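Local atomic coordinates of hypothetical protein (Thermococcus kodakarensis, PDB entry 2PBZ), a protein that probably acts as an ATP-dependent, carbon-nitrogen bond-forming ligase of purine (IMP) biosynthesis, with magnesium or manganese as cofactor. Residues 121-132 with 145-153; 106-114 with 259-267. All coordinates share one frame; numbering follows the deposited sequence.

In the fold
The two contacts belong to different parts of a protein whose later part is related to the ATP-grasp enzymes. Their centres lie about 21 Å apart. Interaction 1 is a strand pairing in the small sheet, about 27 Å from the chain centre, and it carries Phe129 and Glu145 of the ATP pocket. Interaction 2 is more central, about 14 Å from the chain centre, and joins the end of helix 99-109 to edge strand 261-266. It adds Ile263, which touches ATP, and Val114, which packs near Glu163 and Ile166. The two meet where Arg131 NH2 lies 2.6 Å from Ile263 O. ATP is thus approached from both contacts.

Interaction 1 (121-132 with 145-153); sequences DAKPDELYFVRI and EGSELEERL. With ATP (adenosine-5'-triphosphate), chain D.
Tyr128 and Glu148 form an antiparallel hydrogen-bonded pair, followed by the non-hydrogen-bonded pair Phe129 and Ser147. Tyr128 N bonds to Glu148 O at 2.9 Å, and Val130 N bonds to Gly146 O at 2.9 Å. The return bond from Glu148 N to Tyr128 O is weak.

One face of the Phe129 ring is turned to the adenine. CE2 comes within 3.4 Å of ATP C8 on that face. CG is anti to the backbone N (chi1 -168°), which brings CZ to 3.3 Å from Glu145 CB. With an alanine in place of Phe129, the adenine would probably lose its cover on that side, and Glu145 CB the CZ atom it packs on. Glu145 OE1 takes a weak bond from Ile132 N. OE2 comes within 2.8 Å of ATP O3A, a bridging oxygen of the triphosphate. On another side, Arg152 presents its guanidinium edge to Val130, with NH1 3.3 Å from CG2. Glu148 CB lies over a guanidinium face.

Strand 128-131 is the middle strand of its sheet, between 147-148 and 161-164. Arg131 forms a salt bridge with Glu163 and also touches Phe99 of helix 99-109.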
loop_
_atom_site.group_PDB
_atom_site.type_symbol
_atom_site.label_atom_id
_atom_site.label_comp_id
_atom_site.label_asym_id
_atom_site.label_seq_id
_atom_site.Cartn_x
_atom_site.Cartn_y
_atom_site.Cartn_z
ATOM N N ASP A 121 21.948 -11.036 -29.790
ATOM C CA ASP A 121 21.795 -11.609 -28.451
ATOM C C ASP A 121 23.046 -12.159 -27.737
ATOM O O ASP A 121 24.167 -11.630 -27.833
ATOM C CB ASP A 121 20.801 -12.759 -28.537
ATOM C CG ASP A 121 21.338 -13.900 -29.385
ATOM O OD1 ASP A 121 20.681 -14.973 -29.476
ATOM O OD2 ASP A 121 22.444 -13.697 -29.964
ATOM N N ALA A 122 22.808 -13.251 -27.016
ATOM C CA ALA A 122 23.830 -13.958 -26.276
ATOM C C ALA A 122 23.211 -15.322 -25.925
ATOM O O ALA A 122 23.469 -15.910 -24.851
ATOM C CB ALA A 122 24.199 -13.180 -25.019
ATOM N N LYS A 123 22.381 -15.791 -26.858
ATOM C CA LYS A 123 21.682 -17.071 -26.784
ATOM C C LYS A 123 22.501 -18.164 -26.084
ATOM O O LYS A 123 23.630 -18.461 -26.495
ATOM C CB LYS A 123 21.367 -17.529 -28.209
ATOM C CG LYS A 123 22.595 -17.516 -29.117
ATOM C CD LYS A 123 22.225 -17.679 -30.602
ATOM C CE LYS A 123 23.435 -17.438 -31.533
ATOM N NZ LYS A 123 24.524 -18.456 -31.367
ATOM N N PRO A 124 21.939 -18.792 -25.033
ATOM C CA PRO A 124 20.607 -18.546 -24.468
ATOM C C PRO A 124 20.766 -17.886 -23.096
ATOM O O PRO A 124 21.728 -17.144 -22.857
ATOM C CB PRO A 124 20.054 -19.955 -24.337
ATOM C CG PRO A 124 21.261 -20.675 -23.766
ATOM C CD PRO A 124 22.450 -20.102 -24.564
ATOM N N ASP A 125 19.837 -18.196 -22.193
ATOM C CA ASP A 125 19.863 -17.646 -20.836
ATOM C C ASP A 125 20.028 -16.119 -20.880
ATOM O O ASP A 125 20.198 -15.459 -19.840
ATOM C CB ASP A 125 21.001 -18.293 -20.003
ATOM C CG ASP A 125 20.827 -18.082 -18.474
ATOM O OD1 ASP A 125 21.079 -16.947 -17.967
ATOM O OD2 ASP A 125 20.424 -19.062 -17.788
ATOM N N GLU A 126 19.998 -15.567 -22.091
ATOM C CA GLU A 126 20.076 -14.129 -22.285
ATOM C C GLU A 126 18.686 -13.794 -22.813
ATOM O O GLU A 126 18.457 -13.780 -24.030
ATOM C CB GLU A 126 21.125 -13.762 -23.332
ATOM C CG GLU A 126 21.345 -12.262 -23.461
ATOM C CD GLU A 126 22.056 -11.668 -22.258
ATOM O OE1 GLU A 126 21.613 -11.943 -21.112
ATOM O OE2 GLU A 126 23.055 -10.934 -22.454
ATOM N N LEU A 127 17.745 -13.580 -21.896
ATOM C CA LEU A 127 16.388 -13.234 -22.292
ATOM C C LEU A 127 16.264 -11.744 -22.556
ATOM O O LEU A 127 17.081 -10.941 -22.093
ATOM C CB LEU A 127 15.390 -13.662 -21.216
ATOM C CG LEU A 127 15.930 -13.830 -19.795
ATOM C CD1 LEU A 127 16.609 -12.541 -19.314
ATOM C CD2 LEU A 127 14.780 -14.229 -18.880
ATOM N N TYR A 128 15.240 -11.383 -23.318
ATOM C CA TYR A 128 15.006 -9.986 -23.654
ATOM C C TYR A 128 13.522 -9.644 -23.557
ATOM O O TYR A 128 12.668 -10.530 -23.570
ATOM C CB TYR A 128 15.517 -9.696 -25.067
ATOM C CG TYR A 128 17.000 -9.904 -25.226
ATOM C CD1 TYR A 128 17.526 -11.146 -25.572
ATOM C CD2 TYR A 128 17.884 -8.848 -25.044
ATOM C CE1 TYR A 128 18.912 -11.315 -25.740
ATOM C CE2 TYR A 128 19.259 -9.016 -25.205
ATOM C CZ TYR A 128 19.761 -10.240 -25.553
ATOM O OH TYR A 128 21.109 -10.374 -25.744
ATOM N N PHE A 129 13.229 -8.353 -23.457
ATOM C CA PHE A 129 11.858 -7.882 -23.372
ATOM C C PHE A 129 11.478 -7.326 -24.743
ATOM O O PHE A 129 12.271 -6.634 -25.368
ATOM C CB PHE A 129 11.749 -6.775 -22.311
ATOM C CG PHE A 129 10.328 -6.410 -21.948
ATOM C CD1 PHE A 129 9.539 -7.278 -21.180
ATOM C CD2 PHE A 129 9.770 -5.206 -22.392
ATOM C CE1 PHE A 129 8.214 -6.953 -20.862
ATOM C CE2 PHE A 129 8.443 -4.865 -22.082
ATOM C CZ PHE A 129 7.663 -5.744 -21.314
ATOM N N VAL A 130 10.276 -7.650 -25.208
ATOM C CA VAL A 130 9.774 -7.153 -26.491
ATOM C C VAL A 130 8.632 -6.178 -26.179
ATOM O O VAL A 130 7.604 -6.586 -25.635
ATOM C CB VAL A 130 9.216 -8.303 -27.356
ATOM C CG1 VAL A 130 8.760 -7.764 -28.699
ATOM C CG2 VAL A 130 10.263 -9.381 -27.530
ATOM N N ARG A 131 8.810 -4.903 -26.513
ATOM C CA ARG A 131 7.790 -3.895 -26.235
ATOM C C ARG A 131 6.813 -3.690 -27.382
ATOM O O ARG A 131 7.105 -4.056 -28.513
ATOM C CB ARG A 131 8.452 -2.559 -25.884
ATOM C CG ARG A 131 7.486 -1.539 -25.300
ATOM C CD ARG A 131 7.595 -1.461 -23.783
ATOM N NE ARG A 131 8.872 -0.883 -23.396
ATOM C CZ ARG A 131 9.286 0.325 -23.780
ATOM N NH1 ARG A 131 8.509 1.072 -24.564
ATOM N NH2 ARG A 131 10.483 0.788 -23.387
ATOM N N ILE A 132 5.656 -3.098 -27.067
ATOM C CA ILE A 132 4.571 -2.816 -28.031
ATOM C C ILE A 132 4.272 -3.995 -28.953
ATOM O O ILE A 132 3.903 -5.084 -28.493
ATOM C CB ILE A 132 4.877 -1.575 -28.916
ATOM C CG1 ILE A 132 4.820 -0.293 -28.074
ATOM C CG2 ILE A 132 3.872 -1.486 -30.075
ATOM C CD1 ILE A 132 4.775 0.986 -28.907
ATOM N N GLU A 145 3.194 -7.273 -24.610
ATOM C CA GLU A 145 4.640 -7.282 -24.413
ATOM C C GLU A 145 5.115 -8.732 -24.536
ATOM O O GLU A 145 4.800 -9.401 -25.515
ATOM C CB GLU A 145 5.018 -6.721 -23.029
ATOM C CG GLU A 145 4.072 -5.643 -22.493
ATOM C CD GLU A 145 4.305 -4.258 -23.070
ATOM O OE1 GLU A 145 4.577 -4.136 -24.288
ATOM O OE2 GLU A 145 4.198 -3.282 -22.294
ATOM N N GLY A 146 5.853 -9.224 -23.550
ATOM C CA GLY A 146 6.342 -10.589 -23.628
ATOM C C GLY A 146 7.861 -10.649 -23.693
ATOM O O GLY A 146 8.495 -9.753 -24.276
ATOM N N SER A 147 8.454 -11.686 -23.095
ATOM C CA SER A 147 9.915 -11.835 -23.092
ATOM C C SER A 147 10.356 -13.214 -23.592
ATOM O O SER A 147 9.836 -14.240 -23.138
ATOM C CB SER A 147 10.474 -11.594 -21.679
ATOM O OG SER A 147 9.945 -12.508 -20.728
ATOM N N GLU A 148 11.308 -13.227 -24.528
ATOM C CA GLU A 148 11.826 -14.469 -25.120
ATOM C C GLU A 148 13.300 -14.715 -24.757
ATOM O O GLU A 148 13.983 -13.829 -24.228
ATOM C CB GLU A 148 11.641 -14.446 -26.659
ATOM C CG GLU A 148 11.884 -15.802 -27.379
ATOM C CD GLU A 148 11.295 -15.882 -28.813
ATOM O OE1 GLU A 148 10.042 -15.832 -28.973
ATOM O OE2 GLU A 148 12.086 -16.007 -29.787
ATOM N N LEU A 149 13.777 -15.924 -25.051
ATOM C CA LEU A 149 15.151 -16.334 -24.742
ATOM C C LEU A 149 16.061 -16.301 -25.982
ATOM O O LEU A 149 15.911 -15.443 -26.865
ATOM C CB LEU A 149 15.128 -17.760 -24.157
ATOM C CG LEU A 149 13.930 -18.080 -23.242
ATOM C CD1 LEU A 149 13.522 -19.557 -23.371
ATOM C CD2 LEU A 149 14.277 -17.721 -21.798
ATOM N N GLU A 150 16.994 -17.259 -26.041
ATOM C CA GLU A 150 17.943 -17.372 -27.156
ATOM C C GLU A 150 17.251 -17.237 -28.531
ATOM O O GLU A 150 17.355 -16.183 -29.165
ATOM C CB GLU A 150 18.718 -18.705 -27.078
ATOM C CG GLU A 150 17.963 -19.960 -27.539
ATOM C CD GLU A 150 17.026 -20.527 -26.476
ATOM O OE1 GLU A 150 17.547 -21.111 -25.493
ATOM O OE2 GLU A 150 15.781 -20.392 -26.626
ATOM N N GLU A 151 16.535 -18.282 -28.964
ATOM C CA GLU A 151 15.827 -18.296 -30.244
ATOM C C GLU A 151 15.631 -16.919 -30.878
ATOM O O GLU A 151 16.335 -16.590 -31.847
ATOM C CB GLU A 151 14.466 -18.983 -30.088
ATOM C CG GLU A 151 13.629 -18.439 -28.958
ATOM C CD GLU A 151 12.939 -19.543 -28.192
ATOM O OE1 GLU A 151 12.127 -20.272 -28.819
ATOM O OE2 GLU A 151 13.209 -19.685 -26.974
ATOM N N ARG A 152 14.686 -16.123 -30.353
ATOM C CA ARG A 152 14.443 -14.775 -30.879
ATOM C C ARG A 152 13.744 -14.829 -32.250
ATOM O O ARG A 152 13.335 -13.788 -32.777
ATOM C CB ARG A 152 15.789 -14.046 -31.008
ATOM C CG ARG A 152 15.751 -12.559 -31.302
ATOM C CD ARG A 152 15.041 -11.806 -30.203
ATOM N NE ARG A 152 13.606 -11.944 -30.394
ATOM C CZ ARG A 152 12.678 -11.484 -29.556
ATOM N NH1 ARG A 152 13.029 -10.845 -28.435
ATOM N NH2 ARG A 152 11.390 -11.646 -29.854
ATOM N N LEU A 153 13.606 -16.037 -32.815
ATOM C CA LEU A 153 12.964 -16.226 -34.132
ATOM C C LEU A 153 11.646 -15.466 -34.321
ATOM O O LEU A 153 11.613 -14.384 -34.931
ATOM C CB LEU A 153 12.709 -17.715 -34.399
ATOM C CG LEU A 153 13.938 -18.603 -34.659
ATOM C CD1 LEU A 153 14.397 -19.235 -33.347
ATOM C CD2 LEU A 153 13.585 -19.695 -35.679
HETATM P PG ATP D . 1.493 0.102 -22.939
HETATM O O1G ATP D . 2.515 0.836 -23.798
HETATM O O2G ATP D . 0.408 -0.648 -23.941
HETATM O O3G ATP D . 0.701 1.161 -21.968
HETATM P PB ATP D . 3.341 -0.302 -21.003
HETATM O O1B ATP D . 4.374 0.405 -21.798
HETATM O O2B ATP D . 2.585 0.739 -20.012
HETATM O O3B ATP D . 2.257 -1.009 -22.007
HETATM P PA ATP D . 5.140 -1.171 -19.029
HETATM O O1A ATP D . 4.663 -0.231 -17.989
HETATM O O2A ATP D . 6.451 -0.587 -19.750
HETATM O O3A ATP D . 3.979 -1.524 -20.159
HETATM O "O5'" ATP D . 5.420 -2.631 -18.409
HETATM C "C5'" ATP D . 6.319 -2.584 -17.342
HETATM C "C4'" ATP D . 6.407 -4.031 -16.875
HETATM O "O4'" ATP D . 6.912 -4.919 -17.927
HETATM C "C3'" ATP D . 7.299 -4.191 -15.644
HETATM O "O3'" ATP D . 6.529 -4.688 -14.579
HETATM C "C2'" ATP D . 8.403 -5.147 -16.032
HETATM O "O2'" ATP D . 8.347 -6.329 -15.211
HETATM C "C1'" ATP D . 8.192 -5.465 -17.525
HETATM N N9 ATP D . 9.312 -4.848 -18.271
HETATM C C8 ATP D . 9.298 -3.669 -18.990
HETATM N N7 ATP D . 10.457 -3.439 -19.511
HETATM C C5 ATP D . 11.306 -4.441 -19.161
HETATM C C6 ATP D . 12.677 -4.749 -19.428
HETATM N N6 ATP D . 13.441 -3.881 -20.214
HETATM N N1 ATP D . 13.217 -5.897 -18.886
HETATM C C2 ATP D . 12.489 -6.740 -18.127
HETATM N N3 ATP D . 11.198 -6.482 -17.866
HETATM C C4 ATP D . 10.580 -5.369 -18.364
#

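Interaction 2 (106-114 with 259-267); sequences LEGAGIPRV and SFKAIGIAS
The methyl of Ala262 is a bump that fits between Leu106 and Ile111, at the C-terminal end of helix 99-109. That end is a Schellman motif. Ile111 N bonds back to Leu106 O and Gly110 N to Glu107 O, and Gly110 has the positive phi (78°) that turns the chain out of the helix. The turn sets Leu106 and Ile111 around one small hollow.

Ala262 CB fills it, 3.9 Å from Leu106 CD2 and 3.8 Å from Ile111 CG2. The carbonyl oxygen of Pro112 closes another side. Leu106 CD2 also touches Ile265 CG2 at 4.0 Å, and the two side chains run alongside each other, pointing opposite ways. Beyond the turn, Val114 is the second bump. Its CG1, anti to the carbonyl carbon (chi1 -67°), rests between Lys261 CB at 3.7 Å and Ile263 CG2 at 3.4 Å. The ring of Pro112 lies nearby, with CB 3.6 Å from Phe260 O.

The backbones are tied by a single bridge between Arg113 and Ala262. Val114 N bonds to Ala262 O at 2.9 Å. Ala262 N bonds to Pro112 O, but that bond is modelled too short for its length to be trusted. Strand 261-266 is the outermost strand of a five-stranded antiparallel sheet within the chain. On its other side it pairs with strand 249-255, where a classic beta bulge sets Ile263 and Gly264 against the single residue His253. The contact therefore joins the helix end to the sheet edge next to the ATP pocket, since Ile263 touches the nucleotide.

Arg113 folds back over the turn, and its NH1 donates to Ile111 O at 2.8 Å, with the oxygen only 2° out of the guanidinium plane.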
loop_
_atom_site.group_PDB
_atom_site.type_symbol
_atom_site.label_atom_id
_atom_site.label_comp_id
_atom_site.label_asym_id
_atom_site.label_seq_id
_atom_site.Cartn_x
_atom_site.Cartn_y
_atom_site.Cartn_z
ATOM N N LEU A 106 13.240 11.730 -23.977
ATOM C CA LEU A 106 14.118 11.166 -22.960
ATOM C C LEU A 106 15.592 11.475 -23.266
ATOM O O LEU A 106 16.373 11.793 -22.360
ATOM C CB LEU A 106 13.874 9.652 -22.841
ATOM C CG LEU A 106 12.577 9.227 -22.127
ATOM C CD1 LEU A 106 12.343 7.756 -22.327
ATOM C CD2 LEU A 106 12.657 9.551 -20.635
ATOM N N GLU A 107 15.968 11.399 -24.539
ATOM C CA GLU A 107 17.340 11.705 -24.920
ATOM C C GLU A 107 17.555 13.197 -24.685
ATOM O O GLU A 107 18.543 13.604 -24.079
ATOM C CB GLU A 107 17.578 11.352 -26.390
ATOM C CG GLU A 107 17.143 9.935 -26.735
ATOM C CD GLU A 107 17.601 9.491 -28.116
ATOM O OE1 GLU A 107 17.269 10.188 -29.110
ATOM O OE2 GLU A 107 18.290 8.449 -28.206
ATOM N N GLY A 108 16.596 14.001 -25.144
ATOM C CA GLY A 108 16.683 15.439 -24.989
ATOM C C GLY A 108 16.794 15.891 -23.550
ATOM O O GLY A 108 17.315 16.971 -23.281
ATOM N N ALA A 109 16.301 15.081 -22.617
ATOM C CA ALA A 109 16.368 15.445 -21.200
ATOM C C ALA A 109 17.595 14.848 -20.521
ATOM O O ALA A 109 17.868 15.144 -19.358
ATOM C CB ALA A 109 15.099 14.999 -20.470
ATOM N N GLY A 110 18.327 14.008 -21.253
ATOM C CA GLY A 110 19.521 13.391 -20.698
ATOM C C GLY A 110 19.221 12.236 -19.762
ATOM O O GLY A 110 20.093 11.784 -19.027
ATOM N N ILE A 111 17.988 11.747 -19.798
ATOM C CA ILE A 111 17.577 10.645 -18.940
ATOM C C ILE A 111 18.050 9.302 -19.498
ATOM O O ILE A 111 17.869 9.006 -20.679
ATOM C CB ILE A 111 16.039 10.637 -18.776
ATOM C CG1 ILE A 111 15.590 11.997 -18.234
ATOM C CG2 ILE A 111 15.603 9.523 -17.817
ATOM C CD1 ILE A 111 14.098 12.200 -18.238
ATOM N N PRO A 112 18.678 8.479 -18.645
ATOM C CA PRO A 112 19.172 7.167 -19.073
ATOM C C PRO A 112 18.010 6.279 -19.472
ATOM O O PRO A 112 17.034 6.187 -18.743
ATOM C CB PRO A 112 19.883 6.635 -17.826
ATOM C CG PRO A 112 20.293 7.903 -17.085
ATOM C CD PRO A 112 19.049 8.753 -17.244
ATOM N N ARG A 113 18.099 5.625 -20.626
ATOM C CA ARG A 113 17.018 4.745 -21.026
ATOM C C ARG A 113 17.507 3.306 -21.199
ATOM O O ARG A 113 18.703 3.058 -21.322
ATOM C CB ARG A 113 16.364 5.272 -22.311
ATOM C CG ARG A 113 17.058 4.915 -23.612
ATOM C CD ARG A 113 16.503 5.770 -24.775
ATOM N NE ARG A 113 17.469 6.780 -25.219
ATOM C CZ ARG A 113 18.006 7.707 -24.423
ATOM N NH1 ARG A 113 17.664 7.758 -23.134
ATOM N NH2 ARG A 113 18.904 8.570 -24.903
ATOM N N VAL A 114 16.591 2.349 -21.158
ATOM C CA VAL A 114 16.996 0.966 -21.352
ATOM C C VAL A 114 17.519 0.892 -22.771
ATOM O O VAL A 114 16.948 1.500 -23.677
ATOM C CB VAL A 114 15.827 -0.006 -21.219
ATOM C CG1 VAL A 114 15.339 -0.003 -19.793
ATOM C CG2 VAL A 114 14.706 0.392 -22.167
ATOM N N SER A 259 20.461 1.525 -10.614
ATOM C CA SER A 259 20.990 2.650 -11.386
ATOM C C SER A 259 20.039 3.327 -12.382
ATOM O O SER A 259 20.520 3.950 -13.342
ATOM C CB SER A 259 22.225 2.217 -12.171
ATOM O OG SER A 259 21.843 1.433 -13.284
ATOM N N PHE A 260 18.724 3.190 -12.192
ATOM C CA PHE A 260 17.728 3.845 -13.071
ATOM C C PHE A 260 17.938 3.887 -14.589
ATOM O O PHE A 260 18.888 4.489 -15.094
ATOM C CB PHE A 260 17.483 5.298 -12.622
ATOM C CG PHE A 260 16.608 5.423 -11.407
ATOM C CD1 PHE A 260 16.893 6.359 -10.415
ATOM C CD2 PHE A 260 15.502 4.587 -11.241
ATOM C CE1 PHE A 260 16.095 6.457 -9.278
ATOM C CE2 PHE A 260 14.691 4.678 -10.102
ATOM C CZ PHE A 260 14.991 5.617 -9.120
ATOM N N LYS A 261 16.999 3.276 -15.301
ATOM C CA LYS A 261 16.989 3.243 -16.758
ATOM C C LYS A 261 15.532 3.562 -17.093
ATOM O O LYS A 261 14.623 2.908 -16.578
ATOM C CB LYS A 261 17.306 1.842 -17.283
ATOM C CG LYS A 261 18.502 1.145 -16.640
ATOM C CD LYS A 261 19.820 1.593 -17.238
ATOM C CE LYS A 261 20.957 0.758 -16.688
ATOM N NZ LYS A 261 22.264 1.188 -17.260
ATOM N N ALA A 262 15.294 4.560 -17.935
ATOM C CA ALA A 262 13.927 4.910 -18.310
ATOM C C ALA A 262 13.389 3.912 -19.339
ATOM O O ALA A 262 14.104 3.498 -20.258
ATOM C CB ALA A 262 13.878 6.326 -18.866
ATOM N N ILE A 263 12.134 3.514 -19.168
ATOM C CA ILE A 263 11.513 2.570 -20.081
ATOM C C ILE A 263 10.343 3.235 -20.789
ATOM O O ILE A 263 9.862 2.737 -21.799
ATOM C CB ILE A 263 10.985 1.310 -19.349
ATOM C CG1 ILE A 263 9.989 1.712 -18.260
ATOM C CG2 ILE A 263 12.140 0.524 -18.770
ATOM C CD1 ILE A 263 9.113 0.562 -17.776
ATOM N N GLY A 264 9.888 4.360 -20.247
ATOM C CA GLY A 264 8.783 5.073 -20.853
ATOM C C GLY A 264 8.308 6.303 -20.106
ATOM O O GLY A 264 8.939 6.748 -19.152
ATOM N N ILE A 265 7.186 6.858 -20.552
ATOM C CA ILE A 265 6.618 8.050 -19.933
ATOM C C ILE A 265 5.102 8.059 -20.034
ATOM O O ILE A 265 4.502 7.251 -20.733
ATOM C CB ILE A 265 7.118 9.352 -20.614
ATOM C CG1 ILE A 265 6.664 9.374 -22.084
ATOM C CG2 ILE A 265 8.626 9.457 -20.505
ATOM C CD1 ILE A 265 6.820 10.726 -22.758
ATOM N N ALA A 266 4.491 8.987 -19.316
ATOM C CA ALA A 266 3.048 9.151 -19.343
ATOM C C ALA A 266 2.880 10.614 -19.685
ATOM O O ALA A 266 3.339 11.480 -18.947
ATOM C CB ALA A 266 2.438 8.849 -17.979
ATOM N N SER A 267 2.253 10.899 -20.814
ATOM C CA SER A 267 2.072 12.284 -21.202
ATOM C C SER A 267 0.794 12.853 -20.617
ATOM O O SER A 267 0.344 13.908 -21.029
ATOM C CB SER A 267 2.084 12.421 -22.730
ATOM O OG SER A 267 1.136 11.567 -23.353
#